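Local coordinates for heme oxygenase (Leptospira interrogans, PDB 5KZL), which catalyses the oxygen-dependent cleavage of heme to biliverdin, carbon monoxide and ferrous iron, probably to obtain iron from heme, at residues S19-A24 with E197-F202; H47-Y52 with N99-S104; Y55-E60 with D109-I114; G135-G140 with G172-Y177. The protein carries 1 engineered substitution. All coordinates share one frame; numbering follows the deposited sequence.

Contact 1 of 4, residues S19-A24 with E197-F202; sequences SEEHKA and ESKQVF. With HEM (protoporphyrin IX containing Fe), chain B.
The proximal side of the heme pocket, in the all-helical heme oxygenase fold, is lined by H22 and F202 where the short helix 19-24 meets helix 188-210, with E21 and K199 as a flanking pair. H22 is the protein ligand of the iron. Its imidazole, with CG anti to the backbone N (chi1 -173°), descends from the helix to the porphyrin and places NE2 2.3 Å from the iron FE. The ring meets the porphyrin through its edge, CD2 lying nearest the pyrrole nitrogens NA and NB and CE1 beside the iron and NC. Water 1 takes the opposite axial position, its O 2.3 Å from FE.

The two helices run almost parallel, 7° apart with a closest axis separation of 9.6 Å, and F202 lies at the junction of the two helices and the heme. One face of its ring carries the backbone N of H22, 3.8 Å above the plane and displaced toward the rim. E21 CB packs on F202 CG at 3.6 Å, while F202 CE1 touches the heme methyl CMB at 3.4 Å. A single phenyl ring therefore abuts both the backbone bearing the iron ligand and the porphyrin itself.

Farther from the cofactor, E21 and K199 form a salt bridge. The lysine chain is extended up to its last torsion, where it turns, and its NZ also donates to G17 O. At 2.9 Å, K199 NZ meets E21 OE2 from above the carboxylate, 43° out of its plane.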
# COMPACT_ATOMS: atom_id res chain seq x y z
N SER A 19 8.57 13.00 -2.89
CA SER A 19 9.80 12.44 -3.47
C SER A 19 10.84 12.09 -2.41
O SER A 19 11.45 11.03 -2.50
CB SER A 19 10.39 13.42 -4.49
OG SER A 19 10.57 14.70 -3.91
N GLU A 20 11.03 12.95 -1.38
CA GLU A 20 12.00 12.67 -0.32
C GLU A 20 11.56 11.54 0.62
O GLU A 20 12.40 10.75 1.05
CB GLU A 20 12.35 13.94 0.47
CG GLU A 20 13.19 14.92 -0.33
CD GLU A 20 13.18 16.37 0.11
OE1 GLU A 20 13.01 16.64 1.32
OE2 GLU A 20 13.37 17.24 -0.77
N GLU A 21 10.24 11.45 0.93
CA GLU A 21 9.66 10.45 1.82
C GLU A 21 9.80 9.04 1.24
O GLU A 21 10.01 8.09 1.99
CB GLU A 21 8.18 10.77 2.13
CG GLU A 21 7.95 11.95 3.06
CD GLU A 21 8.17 13.35 2.50
OE1 GLU A 21 8.33 13.49 1.27
OE2 GLU A 21 8.23 14.30 3.31
N HIS A 22 9.65 8.93 -0.10
CA HIS A 22 9.78 7.70 -0.88
C HIS A 22 11.21 7.18 -0.68
O HIS A 22 11.38 6.03 -0.28
CB HIS A 22 9.46 7.96 -2.38
CG HIS A 22 9.40 6.72 -3.23
ND1 HIS A 22 10.55 6.15 -3.75
CD2 HIS A 22 8.33 6.02 -3.67
CE1 HIS A 22 10.14 5.11 -4.46
NE2 HIS A 22 8.82 4.99 -4.44
N LYS A 23 12.22 8.07 -0.85
CA LYS A 23 13.64 7.74 -0.64
C LYS A 23 13.92 7.31 0.82
O LYS A 23 14.50 6.24 1.02
CB LYS A 23 14.54 8.89 -1.09
CG LYS A 23 16.02 8.52 -1.20
CD LYS A 23 16.94 9.61 -0.65
CE LYS A 23 17.71 9.19 0.59
NZ LYS A 23 16.92 9.37 1.84
N ALA A 24 13.45 8.09 1.83
CA ALA A 24 13.65 7.78 3.25
C ALA A 24 13.05 6.43 3.70
O ALA A 24 13.57 5.82 4.64
CB ALA A 24 13.14 8.91 4.13
N GLU A 197 -1.21 14.18 4.77
CA GLU A 197 -1.56 12.80 5.11
C GLU A 197 -0.64 11.79 4.41
O GLU A 197 -0.16 10.85 5.06
CB GLU A 197 -3.04 12.49 4.86
CG GLU A 197 -3.51 11.15 5.46
CD GLU A 197 -3.41 11.00 6.98
OE1 GLU A 197 -3.21 12.03 7.66
OE2 GLU A 197 -3.55 9.86 7.48
N SER A 198 -0.34 12.02 3.12
CA SER A 198 0.55 11.15 2.33
C SER A 198 1.92 11.03 3.01
O SER A 198 2.46 9.93 3.13
CB SER A 198 0.68 11.67 0.90
OG SER A 198 -0.59 11.70 0.27
N LYS A 199 2.47 12.16 3.49
CA LYS A 199 3.75 12.14 4.21
C LYS A 199 3.70 11.27 5.47
O LYS A 199 4.64 10.50 5.74
CB LYS A 199 4.19 13.56 4.56
CG LYS A 199 4.56 14.37 3.32
CD LYS A 199 4.83 15.81 3.71
CE LYS A 199 5.23 16.62 2.51
NZ LYS A 199 6.69 16.55 2.29
N GLN A 200 2.57 11.34 6.21
CA GLN A 200 2.32 10.56 7.41
C GLN A 200 2.27 9.07 7.05
O GLN A 200 2.84 8.24 7.77
CB GLN A 200 0.96 10.96 8.03
CG GLN A 200 1.05 11.79 9.30
CD GLN A 200 1.85 11.12 10.38
OE1 GLN A 200 1.43 10.15 11.03
NE2 GLN A 200 3.03 11.61 10.53
N VAL A 201 1.61 8.74 5.94
CA VAL A 201 1.51 7.34 5.46
C VAL A 201 2.91 6.81 5.16
O VAL A 201 3.21 5.70 5.60
CB VAL A 201 0.54 7.14 4.26
CG1 VAL A 201 0.43 5.66 3.88
CG2 VAL A 201 -0.84 7.70 4.56
N PHE A 202 3.77 7.59 4.46
CA PHE A 202 5.14 7.13 4.19
C PHE A 202 5.84 6.83 5.51
O PHE A 202 6.50 5.80 5.62
CB PHE A 202 5.96 8.15 3.37
CG PHE A 202 5.83 7.99 1.87
CD1 PHE A 202 6.54 7.01 1.19
CD2 PHE A 202 5.01 8.84 1.14
CE1 PHE A 202 6.40 6.85 -0.20
CE2 PHE A 202 4.87 8.69 -0.25
CZ PHE A 202 5.55 7.69 -0.91
CHA HEM B . 6.48 4.88 -7.61
CHB HEM B . 5.18 4.34 -3.08
CHC HEM B . 9.06 1.64 -2.39
CHD HEM B . 9.77 1.49 -7.01
C1A HEM B . 5.80 4.95 -6.45
C2A HEM B . 4.65 5.78 -6.25
C3A HEM B . 4.31 5.65 -4.97
C4A HEM B . 5.19 4.74 -4.39
CMA HEM B . 3.16 6.28 -4.28
CAA HEM B . 3.95 6.64 -7.27
CBA HEM B . 4.66 7.99 -7.53
CGA HEM B . 3.84 8.84 -8.41
O1A HEM B . 3.43 9.89 -8.02
O2A HEM B . 3.60 8.43 -9.53
C1B HEM B . 6.14 3.57 -2.47
C2B HEM B . 6.18 3.30 -1.04
C3B HEM B . 7.28 2.54 -0.87
C4B HEM B . 7.91 2.37 -2.19
CMB HEM B . 5.20 3.71 0.01
CAB HEM B . 7.83 1.98 0.30
CBB HEM B . 7.37 2.43 1.35
C1C HEM B . 9.54 1.21 -3.58
C2C HEM B . 10.45 0.14 -3.78
C3C HEM B . 10.63 0.10 -5.12
C4C HEM B . 9.81 1.12 -5.71
CMC HEM B . 11.06 -0.77 -2.72
CAC HEM B . 11.50 -0.84 -5.79
CBC HEM B . 11.35 -1.09 -7.02
C1D HEM B . 8.99 2.49 -7.54
C2D HEM B . 9.04 2.88 -8.98
C3D HEM B . 8.11 3.79 -9.14
C4D HEM B . 7.50 3.99 -7.82
CMD HEM B . 9.92 2.30 -10.03
CAD HEM B . 7.81 4.52 -10.42
CBD HEM B . 7.06 3.70 -11.41
CGD HEM B . 6.75 4.45 -12.67
O1D HEM B . 6.81 5.62 -12.72
O2D HEM B . 6.41 3.81 -13.62
NA HEM B . 6.09 4.39 -5.27
NB HEM B . 7.19 3.02 -3.00
NC HEM B . 9.22 1.75 -4.73
ND HEM B . 8.05 3.18 -6.93
FE HEM B . 7.65 3.11 -5.02
O HOH W 1 6.36 1.27 -5.40

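Contact 2 of 4, residues H47-Y52 with N99-S104; sequences HLEAFY and NDHQPS
H101 lays its CB and the CG-ND1 side of its imidazole against the carboxylate of E49, the two flat groups being inclined at 58°. E49 OE2 does most of the touching, 3.3 Å from H101 CB and 3.2 Å from H101 CG. The same oxygen comes within 2.9 Å of H101 ND1, but the angle is poor and the pair is not hydrogen-bonded. The polar link runs instead through water 2, which donates to E49 OE1 at 2.7 Å and is hydrogen-bonded to H101 ND1 at 2.9 Å, lying in the plane of the imidazole at its edge.

E49 reaches this place as an extended arm: CG lies anti to the carbonyl carbon (chi1 -69°) and the chain stays straight beyond it. In the helical heme oxygenase fold the contact ties the loop between helix 82-93 and helix 105-120 to the flank of helix 41-64, at the protein surface. W96 serves both partners, since its NE1 is hydrogen-bonded to E49 OE2 and its ring stacks on that of H101. The carboxylate is thus gripped through both oxygens, by an indole at OE2 and a water at OE1. On the loop backbone, H101 O accepts from Y53 OH on helix 41-64. Three residues on, S104 is the N-cap of helix 105-120, its side chain capping a backbone N of the first turn.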
# COMPACT_ATOMS: atom_id res chain seq x y z
N HIS A 47 6.70 -9.28 7.13
CA HIS A 47 6.47 -8.08 6.34
C HIS A 47 5.07 -8.19 5.68
O HIS A 47 4.29 -7.23 5.76
CB HIS A 47 7.64 -7.96 5.34
CG HIS A 47 7.31 -7.35 4.02
ND1 HIS A 47 7.40 -5.98 3.83
CD2 HIS A 47 7.00 -7.94 2.84
CE1 HIS A 47 7.12 -5.78 2.55
NE2 HIS A 47 6.84 -6.92 1.93
N LEU A 48 4.71 -9.38 5.11
CA LEU A 48 3.36 -9.60 4.55
C LEU A 48 2.27 -9.54 5.62
O LEU A 48 1.17 -9.09 5.32
CB LEU A 48 3.22 -10.93 3.76
CG LEU A 48 4.15 -11.15 2.56
CD1 LEU A 48 4.09 -12.60 2.07
CD2 LEU A 48 3.87 -10.18 1.42
N GLU A 49 2.57 -9.98 6.86
CA GLU A 49 1.58 -9.94 7.94
C GLU A 49 1.19 -8.53 8.25
O GLU A 49 0.01 -8.26 8.40
CB GLU A 49 2.12 -10.57 9.21
CG GLU A 49 2.28 -12.07 9.07
CD GLU A 49 2.90 -12.69 10.30
OE1 GLU A 49 3.39 -11.95 11.18
OE2 GLU A 49 2.87 -13.93 10.39
N ALA A 50 2.19 -7.62 8.36
CA ALA A 50 1.96 -6.21 8.64
C ALA A 50 1.09 -5.60 7.52
O ALA A 50 0.13 -4.91 7.83
CB ALA A 50 3.28 -5.45 8.75
N PHE A 51 1.38 -5.93 6.24
CA PHE A 51 0.58 -5.45 5.10
C PHE A 51 -0.82 -6.04 5.13
O PHE A 51 -1.77 -5.33 4.84
CB PHE A 51 1.28 -5.75 3.77
CG PHE A 51 2.36 -4.77 3.37
CD1 PHE A 51 2.32 -3.44 3.80
CD2 PHE A 51 3.39 -5.15 2.51
CE1 PHE A 51 3.31 -2.53 3.41
CE2 PHE A 51 4.34 -4.22 2.09
CZ PHE A 51 4.32 -2.93 2.57
N TYR A 52 -0.96 -7.31 5.52
CA TYR A 52 -2.30 -7.88 5.64
C TYR A 52 -3.21 -7.00 6.52
O TYR A 52 -4.31 -6.64 6.09
CB TYR A 52 -2.30 -9.32 6.15
CG TYR A 52 -3.72 -9.77 6.43
CD1 TYR A 52 -4.56 -10.16 5.40
CD2 TYR A 52 -4.27 -9.65 7.71
CE1 TYR A 52 -5.90 -10.50 5.64
CE2 TYR A 52 -5.60 -10.00 7.97
CZ TYR A 52 -6.41 -10.41 6.92
OH TYR A 52 -7.73 -10.73 7.16
N ASN A 99 -4.59 -15.06 14.76
CA ASN A 99 -4.47 -15.00 16.22
C ASN A 99 -3.09 -15.47 16.70
O ASN A 99 -2.61 -15.02 17.74
CB ASN A 99 -5.63 -15.72 16.91
CG ASN A 99 -6.97 -15.12 16.55
OD1 ASN A 99 -7.42 -15.19 15.39
ND2 ASN A 99 -7.62 -14.48 17.51
N ASP A 100 -2.43 -16.33 15.91
CA ASP A 100 -1.07 -16.79 16.20
C ASP A 100 -0.05 -15.74 15.73
O ASP A 100 1.11 -15.77 16.16
CB ASP A 100 -0.80 -18.16 15.54
CG ASP A 100 -1.44 -19.35 16.23
OD1 ASP A 100 -1.71 -19.26 17.46
OD2 ASP A 100 -1.65 -20.39 15.56
N HIS A 101 -0.50 -14.81 14.84
CA HIS A 101 0.33 -13.75 14.27
C HIS A 101 -0.41 -12.40 14.31
O HIS A 101 -0.78 -11.85 13.26
CB HIS A 101 0.72 -14.12 12.83
CG HIS A 101 1.37 -15.47 12.70
ND1 HIS A 101 2.75 -15.61 12.80
CD2 HIS A 101 0.81 -16.68 12.49
CE1 HIS A 101 2.98 -16.91 12.65
NE2 HIS A 101 1.85 -17.59 12.46
N GLN A 102 -0.67 -11.90 15.55
CA GLN A 102 -1.38 -10.65 15.86
C GLN A 102 -0.59 -9.43 15.36
O GLN A 102 0.63 -9.52 15.28
CB GLN A 102 -1.62 -10.53 17.38
CG GLN A 102 -2.57 -11.61 17.91
CD GLN A 102 -3.30 -11.23 19.18
OE1 GLN A 102 -3.07 -10.17 19.79
NE2 GLN A 102 -4.20 -12.10 19.62
N PRO A 103 -1.25 -8.29 15.01
CA PRO A 103 -0.48 -7.14 14.48
C PRO A 103 0.59 -6.57 15.41
O PRO A 103 0.37 -6.39 16.60
CB PRO A 103 -1.55 -6.09 14.18
CG PRO A 103 -2.75 -6.50 14.93
CD PRO A 103 -2.70 -8.00 15.00
N SER A 104 1.77 -6.29 14.84
CA SER A 104 2.89 -5.68 15.55
C SER A 104 2.49 -4.28 16.06
O SER A 104 1.47 -3.73 15.61
CB SER A 104 4.08 -5.56 14.62
OG SER A 104 3.89 -4.48 13.71
O HOH W 2 4.58 -13.43 13.03

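Contact 3 of 4, residues Y55-E60 with D109-I114; sequences YESMEE and DYVQRI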
# COMPACT_ATOMS: atom_id res chain seq x y z
N TYR A 55 -3.87 -3.37 4.80
CA TYR A 55 -4.82 -3.41 3.68
C TYR A 55 -6.21 -3.87 4.11
O TYR A 55 -7.17 -3.36 3.57
CB TYR A 55 -4.27 -4.26 2.53
CG TYR A 55 -3.16 -3.57 1.77
CD1 TYR A 55 -3.44 -2.75 0.68
CD2 TYR A 55 -1.83 -3.76 2.12
CE1 TYR A 55 -2.42 -2.13 -0.04
CE2 TYR A 55 -0.79 -3.17 1.39
CZ TYR A 55 -1.10 -2.35 0.31
OH TYR A 55 -0.10 -1.75 -0.40
N GLU A 56 -6.33 -4.80 5.07
CA GLU A 56 -7.64 -5.23 5.59
C GLU A 56 -8.39 -4.00 6.11
O GLU A 56 -9.56 -3.81 5.76
CB GLU A 56 -7.48 -6.27 6.70
CG GLU A 56 -8.77 -6.57 7.46
CD GLU A 56 -8.59 -7.58 8.57
OE1 GLU A 56 -7.76 -7.33 9.49
OE2 GLU A 56 -9.27 -8.63 8.53
N SER A 57 -7.72 -3.17 6.93
CA SER A 57 -8.30 -1.95 7.50
C SER A 57 -8.59 -0.91 6.41
O SER A 57 -9.71 -0.38 6.35
CB SER A 57 -7.37 -1.35 8.55
OG SER A 57 -8.02 -0.22 9.13
N MET A 58 -7.58 -0.62 5.54
CA MET A 58 -7.78 0.35 4.48
C MET A 58 -8.98 -0.02 3.60
O MET A 58 -9.79 0.86 3.31
CB MET A 58 -6.49 0.56 3.68
CG MET A 58 -6.62 1.59 2.58
SD MET A 58 -5.05 2.10 1.88
CE MET A 58 -4.53 0.62 1.14
N GLU A 59 -9.13 -1.32 3.23
CA GLU A 59 -10.23 -1.81 2.39
C GLU A 59 -11.55 -1.80 3.14
O GLU A 59 -12.57 -1.45 2.54
CB GLU A 59 -9.89 -3.16 1.75
CG GLU A 59 -8.70 -2.90 0.82
CD GLU A 59 -7.73 -3.97 0.35
OE1 GLU A 59 -8.02 -5.18 0.47
OE2 GLU A 59 -6.70 -3.57 -0.24
N GLU A 60 -11.52 -2.02 4.46
CA GLU A 60 -12.75 -1.90 5.25
C GLU A 60 -13.25 -0.44 5.21
O GLU A 60 -14.44 -0.18 4.97
CB GLU A 60 -12.47 -2.30 6.70
CG GLU A 60 -12.59 -3.79 6.93
CD GLU A 60 -12.23 -4.23 8.34
OE1 GLU A 60 -12.09 -3.35 9.22
OE2 GLU A 60 -12.08 -5.46 8.55
N ASP A 109 -0.50 0.93 15.11
CA ASP A 109 -0.54 2.38 15.03
C ASP A 109 -0.99 2.83 13.65
O ASP A 109 -1.72 3.82 13.53
CB ASP A 109 0.80 2.99 15.42
CG ASP A 109 1.14 2.78 16.89
OD1 ASP A 109 0.22 2.45 17.69
OD2 ASP A 109 2.31 2.98 17.25
N TYR A 110 -0.58 2.07 12.63
CA TYR A 110 -0.94 2.33 11.23
C TYR A 110 -2.44 2.08 11.05
O TYR A 110 -3.13 2.99 10.61
CB TYR A 110 -0.07 1.44 10.30
CG TYR A 110 -0.01 1.78 8.81
CD1 TYR A 110 -1.03 2.53 8.20
CD2 TYR A 110 1.01 1.28 8.00
CE1 TYR A 110 -1.00 2.79 6.83
CE2 TYR A 110 1.04 1.54 6.63
CZ TYR A 110 0.04 2.31 6.05
OH TYR A 110 0.04 2.50 4.69
N VAL A 111 -2.96 0.93 11.51
CA VAL A 111 -4.39 0.58 11.45
C VAL A 111 -5.24 1.62 12.22
O VAL A 111 -6.29 2.05 11.75
CB VAL A 111 -4.59 -0.90 11.94
CG1 VAL A 111 -6.07 -1.23 12.20
CG2 VAL A 111 -3.99 -1.91 10.96
N GLN A 112 -4.76 2.06 13.39
CA GLN A 112 -5.45 3.09 14.16
C GLN A 112 -5.56 4.37 13.33
O GLN A 112 -6.61 5.01 13.33
CB GLN A 112 -4.68 3.38 15.46
CG GLN A 112 -5.23 4.58 16.23
CD GLN A 112 -6.50 4.29 17.00
OE1 GLN A 112 -7.24 3.32 16.75
NE2 GLN A 112 -6.79 5.13 17.98
N ARG A 113 -4.47 4.75 12.65
CA ARG A 113 -4.49 5.95 11.84
C ARG A 113 -5.55 5.83 10.77
O ARG A 113 -6.34 6.76 10.62
CB ARG A 113 -3.12 6.29 11.23
CG ARG A 113 -3.14 7.53 10.35
CD ARG A 113 -3.29 8.78 11.17
NE ARG A 113 -3.00 10.00 10.42
CZ ARG A 113 -2.40 11.06 10.96
NH1 ARG A 113 -2.04 11.05 12.23
NH2 ARG A 113 -2.17 12.14 10.22
N ILE A 114 -5.60 4.67 10.08
CA ILE A 114 -6.58 4.43 9.02
C ILE A 114 -8.01 4.55 9.55
O ILE A 114 -8.87 5.20 8.93
CB ILE A 114 -6.33 3.05 8.35
CG1 ILE A 114 -4.99 3.03 7.59
CG2 ILE A 114 -7.51 2.65 7.41
CD1 ILE A 114 -4.42 1.57 7.40
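With its OG anti to the backbone N (chi1 -176°), S57 extends its hydroxyl toward helix 105-120, and there I114, whose CG1 lies anti to the carbonyl carbon (chi1 -66°), offers the CG2 methyl. S57 OG rests on I114 CG2 at 3.4 Å, with I114 CB a little behind the methyl. V111, one turn earlier, comes in beside it: its CG1 is 3.8 Å from S57 OG and 3.9 Å from S57 CB. S57 thus meets one methyl of each of two beta-branched residues, V111 CG1 and I114 CG2, and what joins the segments here is van der Waals contact alone.

I114 CG2 also reaches past the serine to the neighbouring backbone, 3.7 Å from M58 CA. The other end of the isoleucine makes a looser apolar contact, I114 CD1 lying 4.4 Å from M58 CB; in the conformer described, the end of M58 leads away, toward H128 and Y133 of helix 125-151.

These residues join helix 41-64 to helix 105-120 inside the helical bundle of the heme oxygenase fold, with helix 82-93 intervening in the sequence. Over the short segments the axes are parallel within 3° and approach to 9.2 Å, a spacing consistent with the small S57 side chain at the interface. The CA atoms of S57 and V111 are 6.1 Å apart, and those of M58 and I114 6.2 Å. V54 and E61, just before and just after segment 55-60 on the same helix, also touch I114. H128 touches I114 as well, bringing helix 125-151 against the same pair of helices.

Contact 4 of 4, residues G135-G140 with G172-Y177; sequences GDLSGG and GFKQNY. With HEM (protoporphyrin IX containing Fe), chain B.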
# COMPACT_ATOMS: atom_id res chain seq x y z
N GLY A 135 1.68 3.15 -5.55
CA GLY A 135 3.01 2.56 -5.37
C GLY A 135 3.03 1.10 -5.78
O GLY A 135 3.93 0.66 -6.51
N ASP A 136 2.00 0.34 -5.35
CA ASP A 136 1.86 -1.09 -5.66
C ASP A 136 1.72 -1.31 -7.16
O ASP A 136 2.39 -2.16 -7.74
CB ASP A 136 0.62 -1.70 -4.99
CG ASP A 136 0.59 -1.69 -3.48
OD1 ASP A 136 1.68 -1.66 -2.86
OD2 ASP A 136 -0.51 -1.75 -2.91
N LEU A 137 0.85 -0.53 -7.80
CA LEU A 137 0.69 -0.64 -9.24
C LEU A 137 1.98 -0.26 -9.99
O LEU A 137 2.35 -0.94 -10.95
CB LEU A 137 -0.48 0.22 -9.71
CG LEU A 137 -1.04 -0.13 -11.09
CD1 LEU A 137 -1.50 -1.57 -11.16
CD2 LEU A 137 -2.17 0.78 -11.43
N SER A 138 2.70 0.79 -9.51
CA SER A 138 3.93 1.25 -10.16
C SER A 138 5.11 0.29 -10.00
O SER A 138 5.87 0.11 -10.95
CB SER A 138 4.30 2.65 -9.69
OG SER A 138 3.19 3.52 -9.86
N GLY A 139 5.24 -0.33 -8.83
CA GLY A 139 6.36 -1.20 -8.51
C GLY A 139 6.18 -2.71 -8.60
O GLY A 139 7.16 -3.44 -8.51
N GLY A 140 4.94 -3.17 -8.74
CA GLY A 140 4.60 -4.59 -8.75
C GLY A 140 5.40 -5.49 -9.67
O GLY A 140 5.92 -6.52 -9.24
N GLY A 172 -2.16 2.04 -18.68
CA GLY A 172 -3.40 2.78 -18.88
C GLY A 172 -4.11 3.05 -17.56
O GLY A 172 -4.61 4.16 -17.35
N PHE A 173 -4.11 2.06 -16.64
CA PHE A 173 -4.73 2.20 -15.32
C PHE A 173 -4.01 3.23 -14.46
O PHE A 173 -4.67 4.03 -13.80
CB PHE A 173 -4.82 0.86 -14.59
CG PHE A 173 -5.84 0.85 -13.47
CD1 PHE A 173 -5.54 1.37 -12.22
CD2 PHE A 173 -7.11 0.31 -13.67
CE1 PHE A 173 -6.48 1.37 -11.19
CE2 PHE A 173 -8.06 0.32 -12.64
CZ PHE A 173 -7.73 0.82 -11.41
N LYS A 174 -2.66 3.24 -14.47
CA LYS A 174 -1.88 4.22 -13.71
C LYS A 174 -2.25 5.64 -14.16
O LYS A 174 -2.46 6.51 -13.32
CB LYS A 174 -0.38 4.01 -13.93
CG LYS A 174 0.23 2.84 -13.14
CD LYS A 174 1.57 2.39 -13.71
CE LYS A 174 2.67 3.43 -13.77
NZ LYS A 174 3.84 2.94 -14.56
N GLN A 175 -2.37 5.85 -15.50
CA GLN A 175 -2.74 7.14 -16.09
C GLN A 175 -4.14 7.53 -15.66
O GLN A 175 -4.34 8.66 -15.18
CB GLN A 175 -2.64 7.09 -17.63
CG GLN A 175 -1.21 6.95 -18.15
CD GLN A 175 -1.11 6.61 -19.63
OE1 GLN A 175 -2.07 6.20 -20.29
NE2 GLN A 175 0.09 6.71 -20.15
N ASN A 176 -5.09 6.57 -15.73
CA ASN A 176 -6.48 6.77 -15.36
C ASN A 176 -6.59 7.09 -13.87
O ASN A 176 -7.39 7.95 -13.49
CB ASN A 176 -7.30 5.54 -15.71
CG ASN A 176 -7.55 5.35 -17.19
OD1 ASN A 176 -7.07 6.10 -18.04
ND2 ASN A 176 -8.32 4.32 -17.52
N TYR A 177 -5.75 6.46 -13.04
CA TYR A 177 -5.68 6.72 -11.60
C TYR A 177 -5.23 8.16 -11.33
O TYR A 177 -5.83 8.83 -10.49
CB TYR A 177 -4.75 5.70 -10.90
CG TYR A 177 -4.72 5.89 -9.40
CD1 TYR A 177 -3.85 6.80 -8.81
CD2 TYR A 177 -5.62 5.21 -8.57
CE1 TYR A 177 -3.87 7.04 -7.43
CE2 TYR A 177 -5.63 5.42 -7.19
CZ TYR A 177 -4.78 6.36 -6.64
OH TYR A 177 -4.75 6.58 -5.30
CHA HEM B . 6.48 4.88 -7.61
CHB HEM B . 5.18 4.34 -3.08
CHC HEM B . 9.06 1.64 -2.39
CHD HEM B . 9.77 1.49 -7.01
C1A HEM B . 5.80 4.95 -6.45
C2A HEM B . 4.65 5.78 -6.25
C3A HEM B . 4.31 5.65 -4.97
C4A HEM B . 5.19 4.74 -4.39
CMA HEM B . 3.16 6.28 -4.28
CAA HEM B . 3.95 6.64 -7.27
CBA HEM B . 4.66 7.99 -7.53
CGA HEM B . 3.84 8.84 -8.41
O1A HEM B . 3.43 9.89 -8.02
O2A HEM B . 3.60 8.43 -9.53
C1B HEM B . 6.14 3.57 -2.47
C2B HEM B . 6.18 3.30 -1.04
C3B HEM B . 7.28 2.54 -0.87
C4B HEM B . 7.91 2.37 -2.19
CMB HEM B . 5.20 3.71 0.01
CAB HEM B . 7.83 1.98 0.30
CBB HEM B . 7.37 2.43 1.35
C1C HEM B . 9.54 1.21 -3.58
C2C HEM B . 10.45 0.14 -3.78
C3C HEM B . 10.63 0.10 -5.12
C4C HEM B . 9.81 1.12 -5.71
CMC HEM B . 11.06 -0.77 -2.72
CAC HEM B . 11.50 -0.84 -5.79
CBC HEM B . 11.35 -1.09 -7.02
C1D HEM B . 8.99 2.49 -7.54
C2D HEM B . 9.04 2.88 -8.98
C3D HEM B . 8.11 3.79 -9.14
C4D HEM B . 7.50 3.99 -7.82
CMD HEM B . 9.92 2.30 -10.03
CAD HEM B . 7.81 4.52 -10.42
CBD HEM B . 7.06 3.70 -11.41
CGD HEM B . 6.75 4.45 -12.67
O1D HEM B . 6.81 5.62 -12.72
O2D HEM B . 6.41 3.81 -13.62
NA HEM B . 6.09 4.39 -5.27
NB HEM B . 7.19 3.02 -3.00
NC HEM B . 9.22 1.75 -4.73
ND HEM B . 8.05 3.18 -6.93
FE HEM B . 7.65 3.11 -5.02
O HOH W 1 6.36 1.27 -5.40
O HOH W 3 5.13 0.50 -13.56
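Apolar packing between the segments centres on L137, whose CD2 methyl lies 3.5 Å from F173 CD1 and 3.6 Å from K174 CG. The leucine and phenylalanine side chains cross at about a right angle, and the aliphatic stem of K174 runs past the leucine tip on its way to the heme.

Hydrogen bonding is carried by the far end of that lysine. A bend at chi3 (59°) turns the chain toward the cofactor, where K174 NZ donates to the propionate oxygen O2D of HEM at 2.9 Å. The ammonium also donates to water 3, which in turn donates to S138 O at 2.7 Å. One water thus connects the propionate anchor to the backbone of the facing helix. The S138 hydroxyl is turned back to its own helix, bonded to L134 O, leaving its CB to meet the heme.

Direct contact with the porphyrin is made by S138 and G135. S138 CB lies 3.4 Å from the propionate carbon CBD, and G135 CA only 3.2 Å from C4A of HEM, a closeness that the lack of a side chain permits. G135 O accepts from water 1, the iron-bound water, at 2.7 Å. The GDLSGG sequence is the glycine-rich part of the distal helix of heme oxygenases, which lets the backbone lie directly on the heme.

Helix 125-151 and helix 170-183 run roughly antiparallel here, at 154° and 10.4 Å at closest approach of their axes; F76 meets F173 edge-to-face, F164 touches L137, and Y177 packs back on Y130 and L134 of helix 125-151.

Contacts 1 and 4 enclose the heme from its proximal and distal sides: their centres are 17 Å apart, they do not touch, and the iron and water 1 belong to both. Contact 3 touches both, through two polar pairs. Its R113 NH2 forms a salt bridge with E197 OE1 of contact 1 at 2.8 Å, and its Y55 OH makes a probable hydrogen bond to D136 OD2 of contact 4 at 2.5 Å. Contact 2 lies earlier on helix 41-64, its centre 12 Å from that of contact 3 and 25 Å from that of contact 4, and involves the loop that leads into helix 105-120, which contact 3 uses.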